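Local coordinates for protein phosphonopyruvate hydrolase (Variovorax sp., PDB 2HJP) that hydrolyses the phosphorus-carbon bond of phosphonopyruvate to give pyruvate and phosphate, using a divalent metal ion such as magnesium, cobalt or manganese, at residues D181-H186 with G204-V209; A106-D111 with I153-A158; R15-M20 with V229-Y234; E133-I138 with G172-E177. One frame throughout, in Å; residues are numbered along the deposited sequence.

Interaction 1 of 4, residues D181-H186 with G204-V209. With PPR (phosphonopyruvate), chain G.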
loop_
_atom_site.group_PDB
_atom_site.type_symbol
_atom_site.label_atom_id
_atom_site.label_comp_id
_atom_site.label_asym_id
_atom_site.label_seq_id
_atom_site.Cartn_x
_atom_site.Cartn_y
_atom_site.Cartn_z
ATOM N N ASP A 181 -26.951 8.637 -11.934
ATOM C CA ASP A 181 -27.919 7.560 -12.093
ATOM C C ASP A 181 -28.856 7.538 -10.942
ATOM O O ASP A 181 -29.884 6.851 -11.004
ATOM C CB ASP A 181 -27.169 6.216 -12.175
ATOM C CG ASP A 181 -26.275 6.131 -13.433
ATOM O OD1 ASP A 181 -26.862 6.078 -14.525
ATOM O OD2 ASP A 181 -25.015 6.169 -13.331
ATOM N N ALA A 182 -28.471 8.241 -9.872
ATOM C CA ALA A 182 -29.330 8.312 -8.672
ATOM C C ALA A 182 -28.941 9.477 -7.820
ATOM O O ALA A 182 -27.833 9.986 -7.960
ATOM C CB ALA A 182 -29.254 7.017 -7.886
ATOM N N ILE A 183 -29.849 9.928 -6.955
ATOM C CA ILE A 183 -29.566 11.056 -6.111
ATOM C C ILE A 183 -29.729 10.674 -4.629
ATOM O O ILE A 183 -30.807 10.223 -4.192
ATOM C CB ILE A 183 -30.508 12.211 -6.459
ATOM C CG1 ILE A 183 -30.405 12.533 -7.981
ATOM C CG2 ILE A 183 -30.194 13.358 -5.547
ATOM C CD1 ILE A 183 -30.814 13.880 -8.423
ATOM N N LEU A 184 -28.649 10.818 -3.877
ATOM C CA LEU A 184 -28.691 10.489 -2.471
ATOM C C LEU A 184 -28.942 11.840 -1.808
ATOM O O LEU A 184 -28.116 12.727 -1.914
ATOM C CB LEU A 184 -27.341 9.901 -2.024
ATOM C CG LEU A 184 -27.355 9.294 -0.586
ATOM C CD1 LEU A 184 -26.065 8.385 -0.363
ATOM C CD2 LEU A 184 -27.535 10.489 0.463
ATOM N N ILE A 185 -30.106 12.004 -1.179
ATOM C CA ILE A 185 -30.464 13.247 -0.496
ATOM C C ILE A 185 -30.232 12.943 0.975
ATOM O O ILE A 185 -30.782 12.013 1.546
ATOM C CB ILE A 185 -31.936 13.688 -0.810
ATOM C CG1 ILE A 185 -32.283 14.965 -0.043
ATOM C CG2 ILE A 185 -32.968 12.530 -0.470
ATOM C CD1 ILE A 185 -31.618 16.231 -0.576
ATOM N N HIS A 186 -29.370 13.744 1.586
ATOM C CA HIS A 186 -29.044 13.474 2.973
ATOM C C HIS A 186 -29.655 14.449 3.997
ATOM O O HIS A 186 -29.997 15.608 3.703
ATOM C CB HIS A 186 -27.522 13.403 3.098
ATOM C CG HIS A 186 -27.039 12.456 4.173
ATOM N ND1 HIS A 186 -27.865 11.548 4.815
ATOM C CD2 HIS A 186 -25.817 12.316 4.746
ATOM C CE1 HIS A 186 -27.176 10.902 5.740
ATOM N NE2 HIS A 186 -25.930 11.347 5.720
ATOM N N GLY A 204 -37.439 14.541 -10.477
ATOM C CA GLY A 204 -36.537 13.848 -11.382
ATOM C C GLY A 204 -36.969 12.452 -11.725
ATOM O O GLY A 204 -37.838 11.875 -11.061
ATOM N N LYS A 205 -36.339 11.894 -12.751
ATOM C CA LYS A 205 -36.670 10.565 -13.240
ATOM C C LYS A 205 -35.829 9.496 -12.525
ATOM O O LYS A 205 -36.328 8.395 -12.276
ATOM C CB LYS A 205 -36.428 10.487 -14.762
ATOM N N VAL A 206 -34.589 9.827 -12.134
ATOM C CA VAL A 206 -33.770 8.840 -11.456
ATOM C C VAL A 206 -34.195 8.609 -10.009
ATOM O O VAL A 206 -34.762 9.481 -9.364
ATOM C CB VAL A 206 -32.289 9.191 -11.509
ATOM C CG1 VAL A 206 -31.877 9.324 -12.965
ATOM C CG2 VAL A 206 -31.971 10.396 -10.643
ATOM N N PRO A 207 -33.906 7.413 -9.484
ATOM C CA PRO A 207 -34.244 7.031 -8.109
ATOM C C PRO A 207 -33.483 7.729 -7.038
ATOM O O PRO A 207 -32.346 8.171 -7.227
ATOM C CB PRO A 207 -33.951 5.542 -8.018
ATOM C CG PRO A 207 -33.536 5.116 -9.347
ATOM C CD PRO A 207 -33.333 6.302 -10.256
ATOM N N LEU A 208 -34.111 7.839 -5.891
ATOM C CA LEU A 208 -33.438 8.440 -4.742
ATOM C C LEU A 208 -32.792 7.394 -3.844
ATOM O O LEU A 208 -33.174 6.189 -3.869
ATOM C CB LEU A 208 -34.428 9.227 -3.895
ATOM C CG LEU A 208 -35.079 10.351 -4.666
ATOM C CD1 LEU A 208 -36.054 11.009 -3.699
ATOM C CD2 LEU A 208 -34.012 11.359 -5.275
ATOM N N VAL A 209 -31.814 7.862 -3.079
ATOM C CA VAL A 209 -31.090 7.016 -2.124
ATOM C C VAL A 209 -31.185 7.720 -0.757
ATOM O O VAL A 209 -30.900 8.922 -0.660
ATOM C CB VAL A 209 -29.566 6.888 -2.474
ATOM C CG1 VAL A 209 -28.852 5.907 -1.465
ATOM C CG2 VAL A 209 -29.374 6.477 -3.931
HETATM C C1 PPR G . -20.479 7.347 5.256
HETATM O O1 PPR G . -21.025 6.272 5.738
HETATM O "O2'" PPR G . -19.295 7.541 5.183
HETATM C C2 PPR G . -21.462 8.364 4.757
HETATM C C3 PPR G . -22.711 8.636 5.234
HETATM O O2 PPR G . -20.996 9.070 3.727
HETATM P P PPR G . -22.541 9.827 6.649
HETATM O O1P PPR G . -21.943 11.104 5.996
HETATM O O2P PPR G . -21.600 9.144 7.678
HETATM O O3P PPR G . -23.906 10.068 7.095
#
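Ile183 and Leu184 lie opposite Leu208 and Val209 as parallel bridge partners, and three backbone hydrogen bonds fix that register. Ile183 N reaches Pro207 O at 3.1 Å with an N-H...O angle of 162°. Val209 N reaches Ile183 O at 2.8 Å. The bond from Ile185 N to Val209 O is longer, 3.2 Å. Ile183 thus uses both its N and its O on the residues flanking Leu208, as a parallel ladder requires. A CA-H...O contact supplements them, Leu208 CA standing 3.2 Å from Ile183 O.

The apolar contacts fall on two faces. On one, Leu184 CB meets Val209 CB at 3.8 Å; Val209 CG1, anti to its backbone N (chi1 -177°), runs on to touch Leu184 CG and CD1. This is the barrel interior, where Val209 also meets Ile231 and Ile233. On the other face Leu208 CD2 comes to 3.8 Å from Ile183 CB, while the Ile183 side chain crosses Val206 at about a right angle, CG1 against CG2 at 3.8 Å. Leu208 there rests on helix 193-201, the helical link of the beta-alpha-beta unit that joins these strands.

The ligand chemistry lies just beyond the C-terminal end of strand 182-185. His186 NE2 donates to O3P of phosphonopyruvate at 2.8 Å, nearly straight at 164°, with the oxygen at the edge of the imidazole and in its plane. The contact therefore combines an apolar, backbone-bonded strand pair with an imidazole that binds the phosphonate at the C-terminal end of the strands, the end where TIM barrels carry their active sites.

Interaction 2 of 4, residues A106-D111 with I153-A158. With PPR (phosphonopyruvate), chain G.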
loop_
_atom_site.group_PDB
_atom_site.type_symbol
_atom_site.label_atom_id
_atom_site.label_comp_id
_atom_site.label_asym_id
_atom_site.label_seq_id
_atom_site.Cartn_x
_atom_site.Cartn_y
_atom_site.Cartn_z
ATOM N N ALA A 106 -20.673 0.947 -7.910
ATOM C CA ALA A 106 -21.149 2.341 -7.842
ATOM C C ALA A 106 -20.218 3.140 -6.971
ATOM O O ALA A 106 -19.459 2.560 -6.153
ATOM C CB ALA A 106 -22.537 2.377 -7.190
ATOM N N ILE A 107 -20.294 4.466 -7.139
ATOM C CA ILE A 107 -19.579 5.390 -6.290
ATOM C C ILE A 107 -20.648 6.421 -5.943
ATOM O O ILE A 107 -21.625 6.594 -6.660
ATOM C CB ILE A 107 -18.371 6.074 -6.955
ATOM C CG1 ILE A 107 -18.693 6.666 -8.352
ATOM C CG2 ILE A 107 -17.290 5.025 -7.088
ATOM C CD1 ILE A 107 -19.481 7.963 -8.331
ATOM N N VAL A 108 -20.485 7.006 -4.765
ATOM C CA VAL A 108 -21.324 8.081 -4.219
ATOM C C VAL A 108 -20.303 9.225 -4.016
ATOM O O VAL A 108 -19.295 9.077 -3.322
ATOM C CB VAL A 108 -21.962 7.717 -2.862
ATOM C CG1 VAL A 108 -22.705 9.002 -2.217
ATOM C CG2 VAL A 108 -22.955 6.609 -3.086
ATOM N N MET A 109 -20.611 10.384 -4.598
ATOM C CA MET A 109 -19.769 11.577 -4.527
ATOM C C MET A 109 -20.702 12.747 -4.104
ATOM O O MET A 109 -21.775 12.917 -4.671
ATOM C CB MET A 109 -19.140 11.862 -5.905
ATOM C CG MET A 109 -18.200 13.003 -5.877
ATOM S SD MET A 109 -17.283 13.243 -7.396
ATOM C CE MET A 109 -18.583 13.196 -8.642
ATOM N N GLU A 110 -20.310 13.494 -3.085
ATOM C CA GLU A 110 -21.137 14.615 -2.551
ATOM C C GLU A 110 -20.675 15.979 -3.017
ATOM O O GLU A 110 -19.504 16.172 -3.418
ATOM C CB GLU A 110 -21.107 14.570 -1.008
ATOM C CG GLU A 110 -19.665 14.767 -0.478
ATOM C CD GLU A 110 -19.391 13.936 0.793
ATOM O OE1 GLU A 110 -18.642 14.418 1.646
ATOM O OE2 GLU A 110 -19.942 12.816 0.928
ATOM N N ASP A 111 -21.576 16.954 -2.945
ATOM C CA ASP A 111 -21.226 18.287 -3.449
ATOM C C ASP A 111 -20.657 19.276 -2.405
ATOM O O ASP A 111 -20.743 20.506 -2.581
ATOM C CB ASP A 111 -22.428 18.912 -4.188
ATOM C CG ASP A 111 -23.696 18.951 -3.338
ATOM O OD1 ASP A 111 -23.651 18.583 -2.144
ATOM O OD2 ASP A 111 -24.755 19.345 -3.870
ATOM N N ILE A 153 -23.706 7.924 -8.326
ATOM C CA ILE A 153 -24.668 8.496 -7.398
ATOM C C ILE A 153 -24.176 9.812 -6.890
ATOM O O ILE A 153 -23.071 9.910 -6.356
ATOM C CB ILE A 153 -24.891 7.519 -6.178
ATOM C CG1 ILE A 153 -25.340 6.135 -6.713
ATOM C CG2 ILE A 153 -25.993 8.049 -5.183
ATOM C CD1 ILE A 153 -25.244 4.994 -5.702
ATOM N N ALA A 154 -25.010 10.847 -7.069
ATOM C CA ALA A 154 -24.650 12.167 -6.598
ATOM C C ALA A 154 -25.358 12.409 -5.265
ATOM O O ALA A 154 -26.591 12.293 -5.134
ATOM C CB ALA A 154 -25.099 13.222 -7.609
ATOM N N ARG A 155 -24.569 12.820 -4.304
ATOM C CA ARG A 155 -25.101 13.122 -3.003
ATOM C C ARG A 155 -25.249 14.610 -2.805
ATOM O O ARG A 155 -24.293 15.388 -2.968
ATOM C CB ARG A 155 -24.209 12.470 -1.948
ATOM C CG ARG A 155 -24.399 12.999 -0.538
ATOM C CD ARG A 155 -23.571 12.158 0.485
ATOM N NE ARG A 155 -23.364 12.900 1.729
ATOM C CZ ARG A 155 -22.903 12.399 2.879
ATOM N NH1 ARG A 155 -22.610 11.116 2.971
ATOM N NH2 ARG A 155 -22.681 13.203 3.928
ATOM N N VAL A 156 -26.474 15.011 -2.488
ATOM C CA VAL A 156 -26.839 16.420 -2.307
ATOM C C VAL A 156 -26.826 16.770 -0.812
ATOM O O VAL A 156 -27.623 16.226 -0.050
ATOM C CB VAL A 156 -28.292 16.662 -2.924
ATOM C CG1 VAL A 156 -28.820 18.059 -2.549
ATOM C CG2 VAL A 156 -28.273 16.454 -4.439
ATOM N N GLU A 157 -25.938 17.681 -0.424
ATOM C CA GLU A 157 -25.752 18.136 0.952
ATOM C C GLU A 157 -26.518 19.421 1.308
ATOM O O GLU A 157 -26.456 19.900 2.459
ATOM C CB GLU A 157 -24.273 18.439 1.186
ATOM C CG GLU A 157 -23.357 17.266 1.271
ATOM C CD GLU A 157 -23.557 16.529 2.558
ATOM O OE1 GLU A 157 -23.335 17.108 3.638
ATOM O OE2 GLU A 157 -23.943 15.377 2.466
ATOM N N ALA A 158 -27.208 19.993 0.333
ATOM C CA ALA A 158 -27.927 21.254 0.551
ATOM C C ALA A 158 -28.893 21.283 1.784
ATOM O O ALA A 158 -29.017 22.327 2.437
ATOM C CB ALA A 158 -28.664 21.643 -0.724
HETATM C C1 PPR G . -20.479 7.347 5.256
HETATM O O1 PPR G . -21.025 6.272 5.738
HETATM O "O2'" PPR G . -19.295 7.541 5.183
HETATM C C2 PPR G . -21.462 8.364 4.757
HETATM C C3 PPR G . -22.711 8.636 5.234
HETATM O O2 PPR G . -20.996 9.070 3.727
HETATM P P PPR G . -22.541 9.827 6.649
HETATM O O1P PPR G . -21.943 11.104 5.996
HETATM O O2P PPR G . -21.600 9.144 7.678
HETATM O O3P PPR G . -23.906 10.068 7.095
#
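The phosphonopyruvate pocket draws on this contact through Arg155, whose side chain lies alongside that of Glu110 on the neighbouring strand, both pointing the same way. CG of Arg155 is anti to its backbone N (chi1 164°) and the chain continues extended to NE, which carries the guanidinium out to the ligand. There Arg155 NH1 and NH2 both donate to O1P of phosphonopyruvate, at 3.1 Å and 3.0 Å, and NH1 makes a weak bond to the ligand's O2. Another edge of the group is taken by Glu157: its OE2 receives Arg155 NE at 2.6 Å and NH2 at 2.9 Å, a side-on grip in which two nitrogens share one oxygen. Glu110 acts differently. Its OE2 sits over one face of the guanidinium, 3.5 Å from Arg155 NE and well out of the plane, so no N-H points at it and the salt bridge rests on charge alone. Substrate on one edge, Glu157 on another and Glu110 over a face together fix how the guanidinium is turned.

Underneath is a parallel strand pair of the TIM barrel, with axes 31° apart. Arg155 N donates to Met109 O at 2.8 Å, and Ile153 N bonds to Ile107 O, Met109 N to Ile153 O and Asp111 N to Arg155 O. Val108 CG2 packs on Ile153 CB at 3.8 Å, inside the barrel, and Val108 CG1 touches Arg155 CB. Past the strand ends Asp111 OD1 accepts Glu157 N on its syn side at 3.0 Å, tying down the backbone of the residue that positions Arg155, while Asp111 OD2 bonds to Tyr175 OH.

Interaction 3 of 4, residues R15-M20 with V229-Y234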
loop_
_atom_site.group_PDB
_atom_site.type_symbol
_atom_site.label_atom_id
_atom_site.label_comp_id
_atom_site.label_asym_id
_atom_site.label_seq_id
_atom_site.Cartn_x
_atom_site.Cartn_y
_atom_site.Cartn_z
ATOM N N ARG A 15 -37.755 -2.625 -7.179
ATOM C CA ARG A 15 -37.605 -3.230 -5.840
ATOM C C ARG A 15 -36.745 -2.265 -5.010
ATOM O O ARG A 15 -35.964 -1.510 -5.553
ATOM C CB ARG A 15 -36.822 -4.558 -5.907
ATOM C CG ARG A 15 -37.465 -5.725 -6.672
ATOM C CD ARG A 15 -36.481 -6.909 -6.706
ATOM N NE ARG A 15 -35.316 -6.575 -7.548
ATOM C CZ ARG A 15 -34.076 -7.081 -7.447
ATOM N NH1 ARG A 15 -33.146 -6.656 -8.299
ATOM N NH2 ARG A 15 -33.745 -8.002 -6.525
ATOM N N LEU A 16 -36.893 -2.275 -3.703
ATOM C CA LEU A 16 -36.066 -1.434 -2.828
ATOM C C LEU A 16 -34.794 -2.245 -2.521
ATOM O O LEU A 16 -34.879 -3.377 -1.978
ATOM C CB LEU A 16 -36.801 -1.163 -1.521
ATOM C CG LEU A 16 -36.087 -0.411 -0.410
ATOM C CD1 LEU A 16 -35.476 0.868 -0.962
ATOM C CD2 LEU A 16 -37.149 -0.110 0.713
ATOM N N PHE A 17 -33.632 -1.660 -2.804
ATOM C CA PHE A 17 -32.316 -2.314 -2.624
ATOM C C PHE A 17 -31.688 -1.863 -1.288
ATOM O O PHE A 17 -31.645 -0.632 -0.984
ATOM C CB PHE A 17 -31.419 -1.872 -3.776
ATOM C CG PHE A 17 -30.077 -2.511 -3.821
ATOM C CD1 PHE A 17 -29.916 -3.758 -4.392
ATOM C CD2 PHE A 17 -28.968 -1.838 -3.320
ATOM C CE1 PHE A 17 -28.656 -4.368 -4.479
ATOM C CE2 PHE A 17 -27.693 -2.396 -3.386
ATOM C CZ PHE A 17 -27.523 -3.692 -3.980
ATOM N N THR A 18 -31.231 -2.820 -0.485
ATOM C CA THR A 18 -30.606 -2.471 0.792
ATOM C C THR A 18 -29.095 -2.684 0.739
ATOM O O THR A 18 -28.599 -3.669 0.152
ATOM C CB THR A 18 -31.165 -3.319 1.952
ATOM O OG1 THR A 18 -30.853 -4.681 1.715
ATOM C CG2 THR A 18 -32.703 -3.203 2.016
ATOM N N ALA A 19 -28.377 -1.738 1.309
ATOM C CA ALA A 19 -26.915 -1.874 1.322
ATOM C C ALA A 19 -26.482 -1.573 2.784
ATOM O O ALA A 19 -26.922 -0.598 3.380
ATOM C CB ALA A 19 -26.245 -0.849 0.381
ATOM N N MET A 20 -25.606 -2.405 3.304
ATOM C CA MET A 20 -25.069 -2.279 4.696
ATOM C C MET A 20 -23.583 -1.896 4.726
ATOM O O MET A 20 -22.715 -2.423 3.960
ATOM C CB MET A 20 -25.233 -3.628 5.427
ATOM C CG MET A 20 -24.555 -3.707 6.832
ATOM S SD MET A 20 -25.141 -2.393 7.924
ATOM C CE MET A 20 -26.822 -3.015 8.339
ATOM N N VAL A 229 -37.810 6.205 -4.051
ATOM C CA VAL A 229 -36.541 5.760 -3.425
ATOM C C VAL A 229 -36.206 4.358 -3.915
ATOM O O VAL A 229 -37.040 3.484 -3.803
ATOM C CB VAL A 229 -36.732 5.684 -1.879
ATOM C CG1 VAL A 229 -35.488 5.158 -1.165
ATOM C CG2 VAL A 229 -37.086 7.037 -1.360
ATOM N N GLY A 230 -35.006 4.146 -4.459
ATOM C CA GLY A 230 -34.647 2.797 -4.874
ATOM C C GLY A 230 -33.592 2.101 -3.981
ATOM O O GLY A 230 -33.375 0.890 -4.073
ATOM N N ILE A 231 -32.974 2.864 -3.091
ATOM C CA ILE A 231 -31.924 2.317 -2.265
ATOM C C ILE A 231 -31.934 2.855 -0.848
ATOM O O ILE A 231 -32.088 4.028 -0.667
ATOM C CB ILE A 231 -30.520 2.672 -2.884
ATOM C CG1 ILE A 231 -30.343 1.982 -4.217
ATOM C CG2 ILE A 231 -29.386 2.217 -1.981
ATOM C CD1 ILE A 231 -29.269 2.590 -5.123
ATOM N N VAL A 232 -31.813 1.999 0.161
ATOM C CA VAL A 232 -31.653 2.524 1.490
ATOM C C VAL A 232 -30.269 2.053 1.957
ATOM O O VAL A 232 -29.874 0.886 1.739
ATOM C CB VAL A 232 -32.705 2.034 2.442
ATOM C CG1 VAL A 232 -32.808 0.588 2.351
ATOM C CG2 VAL A 232 -32.339 2.509 3.890
ATOM N N ILE A 233 -29.499 2.949 2.566
ATOM C CA ILE A 233 -28.147 2.542 3.034
ATOM C C ILE A 233 -28.081 2.621 4.578
ATOM O O ILE A 233 -28.482 3.647 5.151
ATOM C CB ILE A 233 -27.055 3.520 2.467
ATOM C CG1 ILE A 233 -26.857 3.240 0.947
ATOM C CG2 ILE A 233 -25.676 3.361 3.234
ATOM C CD1 ILE A 233 -25.817 2.209 0.533
ATOM N N TYR A 234 -27.590 1.549 5.217
ATOM C CA TYR A 234 -27.363 1.540 6.682
ATOM C C TYR A 234 -25.934 2.022 6.793
ATOM O O TYR A 234 -24.953 1.300 6.534
ATOM C CB TYR A 234 -27.655 0.158 7.190
ATOM C CG TYR A 234 -29.156 -0.089 7.035
ATOM C CD1 TYR A 234 -30.070 0.683 7.728
ATOM C CD2 TYR A 234 -29.637 -1.070 6.163
ATOM C CE1 TYR A 234 -31.463 0.486 7.565
ATOM C CE2 TYR A 234 -31.030 -1.295 5.978
ATOM C CZ TYR A 234 -31.923 -0.492 6.697
ATOM O OH TYR A 234 -33.264 -0.673 6.517
HETATM O O HOH W 1 -34.007 0.300 -6.463
#
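Met20 and Tyr234 meet at the C-terminal end of this strand pair, their side chains crossing at about a right angle, with Met20 CE 3.5 Å from Tyr234 CB. The methionine bends twice to get there: chi2 of 56° turns SD aside and chi3 of 74° brings CE round onto Tyr234 CB, which SD also touches. On the same face Thr18 CG2 lies beside Val232 CG1 at 3.8 Å. The other face, turned to the barrel interior, has Phe17 CB alongside Ile231 CG1 at 4.0 Å.

Four backbone hydrogen bonds position these pairs. Phe17 N donates to Gly230 O and Val232 N to Phe17 O, both at 2.9 Å; Ala19 N reaches Val232 O at 3.1 Å and Tyr234 N reaches Ala19 O at 2.9 Å. The strand axes are only 18° apart, consistent with so regular a ladder.

Further out, helix 3-13 covers Phe17 and Ile231, Tyr234 OH bonds to Glu220, and Phe250 of the second subunit packs on Met20. An alanine in place of Met20 would probably leave Tyr234 CB without its sulfur and methyl cover and open a gap toward Phe250 of that subunit.

The eight-stranded barrel is thus closed by backbone hydrogen bonds between its first and last strands, with apolar side-chain pairs on both faces.

Interaction 4 of 4, residues E133-I138 with G172-E177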
loop_
_atom_site.group_PDB
_atom_site.type_symbol
_atom_site.label_atom_id
_atom_site.label_comp_id
_atom_site.label_asym_id
_atom_site.label_seq_id
_atom_site.Cartn_x
_atom_site.Cartn_y
_atom_site.Cartn_z
ATOM N N GLU A 133 -20.016 23.461 -11.242
ATOM C CA GLU A 133 -18.759 22.743 -10.973
ATOM C C GLU A 133 -19.112 21.279 -10.644
ATOM O O GLU A 133 -18.454 20.365 -11.155
ATOM C CB GLU A 133 -17.935 23.327 -9.806
ATOM C CG GLU A 133 -16.737 22.369 -9.516
ATOM C CD GLU A 133 -15.760 22.806 -8.361
ATOM O OE1 GLU A 133 -16.032 23.816 -7.662
ATOM O OE2 GLU A 133 -14.710 22.104 -8.177
ATOM N N PHE A 134 -20.157 21.046 -9.823
ATOM C CA PHE A 134 -20.450 19.637 -9.513
ATOM C C PHE A 134 -20.965 18.870 -10.731
ATOM O O PHE A 134 -20.685 17.666 -10.905
ATOM C CB PHE A 134 -21.422 19.474 -8.361
ATOM C CG PHE A 134 -21.321 18.105 -7.713
ATOM C CD1 PHE A 134 -20.145 17.736 -6.973
ATOM C CD2 PHE A 134 -22.375 17.198 -7.816
ATOM C CE1 PHE A 134 -20.051 16.480 -6.344
ATOM C CE2 PHE A 134 -22.302 15.927 -7.187
ATOM C CZ PHE A 134 -21.138 15.557 -6.446
ATOM N N GLN A 135 -21.722 19.565 -11.566
ATOM C CA GLN A 135 -22.194 18.966 -12.802
ATOM C C GLN A 135 -20.993 18.513 -13.569
ATOM O O GLN A 135 -21.040 17.421 -14.130
ATOM C CB GLN A 135 -23.005 19.955 -13.631
ATOM C CG GLN A 135 -24.452 20.178 -13.108
ATOM C CD GLN A 135 -25.251 21.041 -14.087
ATOM O OE1 GLN A 135 -26.307 20.639 -14.633
ATOM N NE2 GLN A 135 -24.738 22.231 -14.320
ATOM N N GLY A 136 -19.920 19.326 -13.597
ATOM C CA GLY A 136 -18.692 18.896 -14.297
ATOM C C GLY A 136 -18.087 17.603 -13.692
ATOM O O GLY A 136 -17.578 16.704 -14.385
ATOM N N LYS A 137 -18.079 17.544 -12.368
ATOM C CA LYS A 137 -17.552 16.356 -11.672
ATOM C C LYS A 137 -18.344 15.062 -11.958
ATOM O O LYS A 137 -17.791 13.985 -12.177
ATOM C CB LYS A 137 -17.495 16.687 -10.181
ATOM C CG LYS A 137 -16.366 17.719 -9.897
ATOM C CD LYS A 137 -16.441 18.243 -8.478
ATOM C CE LYS A 137 -15.935 17.197 -7.498
ATOM N NZ LYS A 137 -15.556 17.782 -6.137
ATOM N N ILE A 138 -19.646 15.175 -11.965
ATOM C CA ILE A 138 -20.490 14.020 -12.252
ATOM C C ILE A 138 -20.300 13.620 -13.721
ATOM O O ILE A 138 -20.180 12.433 -14.029
ATOM C CB ILE A 138 -21.975 14.432 -12.027
ATOM C CG1 ILE A 138 -22.213 14.528 -10.515
ATOM C CG2 ILE A 138 -22.955 13.426 -12.694
ATOM C CD1 ILE A 138 -22.073 13.222 -9.684
ATOM N N GLY A 172 -30.245 18.429 -7.122
ATOM C CA GLY A 172 -30.497 17.062 -7.568
ATOM C C GLY A 172 -30.783 17.005 -9.079
ATOM O O GLY A 172 -30.280 16.159 -9.814
ATOM N N GLN A 173 -31.641 17.909 -9.553
ATOM C CA GLN A 173 -32.038 17.924 -10.968
ATOM C C GLN A 173 -30.856 18.265 -11.873
ATOM O O GLN A 173 -30.712 17.733 -12.943
ATOM C CB GLN A 173 -33.179 18.953 -11.182
ATOM C CG GLN A 173 -34.585 18.542 -10.716
ATOM C CD GLN A 173 -35.553 19.727 -10.912
ATOM O OE1 GLN A 173 -35.375 20.796 -10.315
ATOM N NE2 GLN A 173 -36.537 19.556 -11.771
ATOM N N ALA A 174 -30.005 19.161 -11.417
ATOM C CA ALA A 174 -28.847 19.532 -12.211
ATOM C C ALA A 174 -27.903 18.347 -12.342
ATOM O O ALA A 174 -27.292 18.132 -13.406
ATOM C CB ALA A 174 -28.087 20.709 -11.541
ATOM N N TYR A 175 -27.754 17.594 -11.242
ATOM C CA TYR A 175 -26.854 16.439 -11.235
ATOM C C TYR A 175 -27.395 15.317 -12.093
ATOM O O TYR A 175 -26.659 14.612 -12.762
ATOM C CB TYR A 175 -26.650 15.963 -9.780
ATOM C CG TYR A 175 -26.097 17.038 -8.856
ATOM C CD1 TYR A 175 -26.192 16.897 -7.473
ATOM C CD2 TYR A 175 -25.533 18.214 -9.357
ATOM C CE1 TYR A 175 -25.759 17.903 -6.605
ATOM C CE2 TYR A 175 -25.093 19.226 -8.505
ATOM C CZ TYR A 175 -25.208 19.064 -7.116
ATOM O OH TYR A 175 -24.759 20.024 -6.227
ATOM N N GLU A 176 -28.712 15.099 -12.035
ATOM C CA GLU A 176 -29.304 14.065 -12.890
ATOM C C GLU A 176 -29.114 14.492 -14.353
ATOM O O GLU A 176 -28.845 13.706 -15.214
ATOM C CB GLU A 176 -30.800 13.943 -12.598
ATOM C CG GLU A 176 -31.548 13.117 -13.614
ATOM C CD GLU A 176 -32.994 12.894 -13.223
ATOM O OE1 GLU A 176 -33.443 13.298 -12.134
ATOM O OE2 GLU A 176 -33.699 12.272 -14.004
ATOM N N GLU A 177 -29.232 15.785 -14.615
ATOM C CA GLU A 177 -29.047 16.305 -15.994
ATOM C C GLU A 177 -27.587 16.091 -16.401
ATOM O O GLU A 177 -27.330 15.836 -17.525
ATOM C CB GLU A 177 -29.405 17.778 -15.999
ATOM C CG GLU A 177 -29.107 18.602 -17.240
ATOM C CD GLU A 177 -29.402 20.098 -16.949
ATOM O OE1 GLU A 177 -28.502 20.984 -17.123
ATOM O OE2 GLU A 177 -30.557 20.369 -16.494
#
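Phe134 points the edge of its ring at the face of Tyr175, an edge-to-face pair with planes at 59° and centroids 4.7 Å apart. CD2 of Phe134 does the touching: it stands 3.3 Å above the Tyr175 ring plane, over the centre, and lies 3.5 Å from Tyr175 CE2. The two side chains cross at about a right angle. Gln135 approaches Tyr175 differently: Gln135 CG lies at the ring's edge, 4.4 Å from Tyr175 CD2, and is 3.5 Å from Ala174 O. Ile138 CG2 adds a contact 3.9 Å from Tyr175 O.

The rings sit between two helices of the TIM barrel's outer layer, 131-144 and 165-177, whose segment axes approach to 8.9 Å at 36°. Beneath them is strand 151-156, where Ala154 touches Phe134, Ile138 and Tyr175 alike. An alanine at Tyr175 would probably leave the Phe134 edge without its facing ring and Asp111 OD2 without its hydroxyl partner. In the native chain Tyr175 OH reaches past the aromatic pair to hydrogen-bond both Asp111 and Arg171, which ties helix 165-177 to the loop that follows strand 106-110.

In the fold
Three of the contacts belong to one closed sheet. Interactions 1 and 2, centres 9 Å apart, share the seam between strands 151-156 and 182-185, where Leu184 N lies 2.8 Å from Ala154 O; both end at phosphonopyruvate, His186 CD2 packing 3.4 Å from Arg155 NH2. Interaction 3 continues from interaction 1 on its other side, with Gly230 N 2.8 Å from Leu208 O, and the side chain of Ile233 is about 6 Å from the ligand. Interaction 4 lies in the helical layer outside the sheet, the side chain of Phe134 about 12 Å from the ligand. It meets interaction 2 through Phe134, whose CZ is 3.2 Å from Met109 O, and interaction 1 through Glu176 OE2, 2.9 Å from Lys205 N.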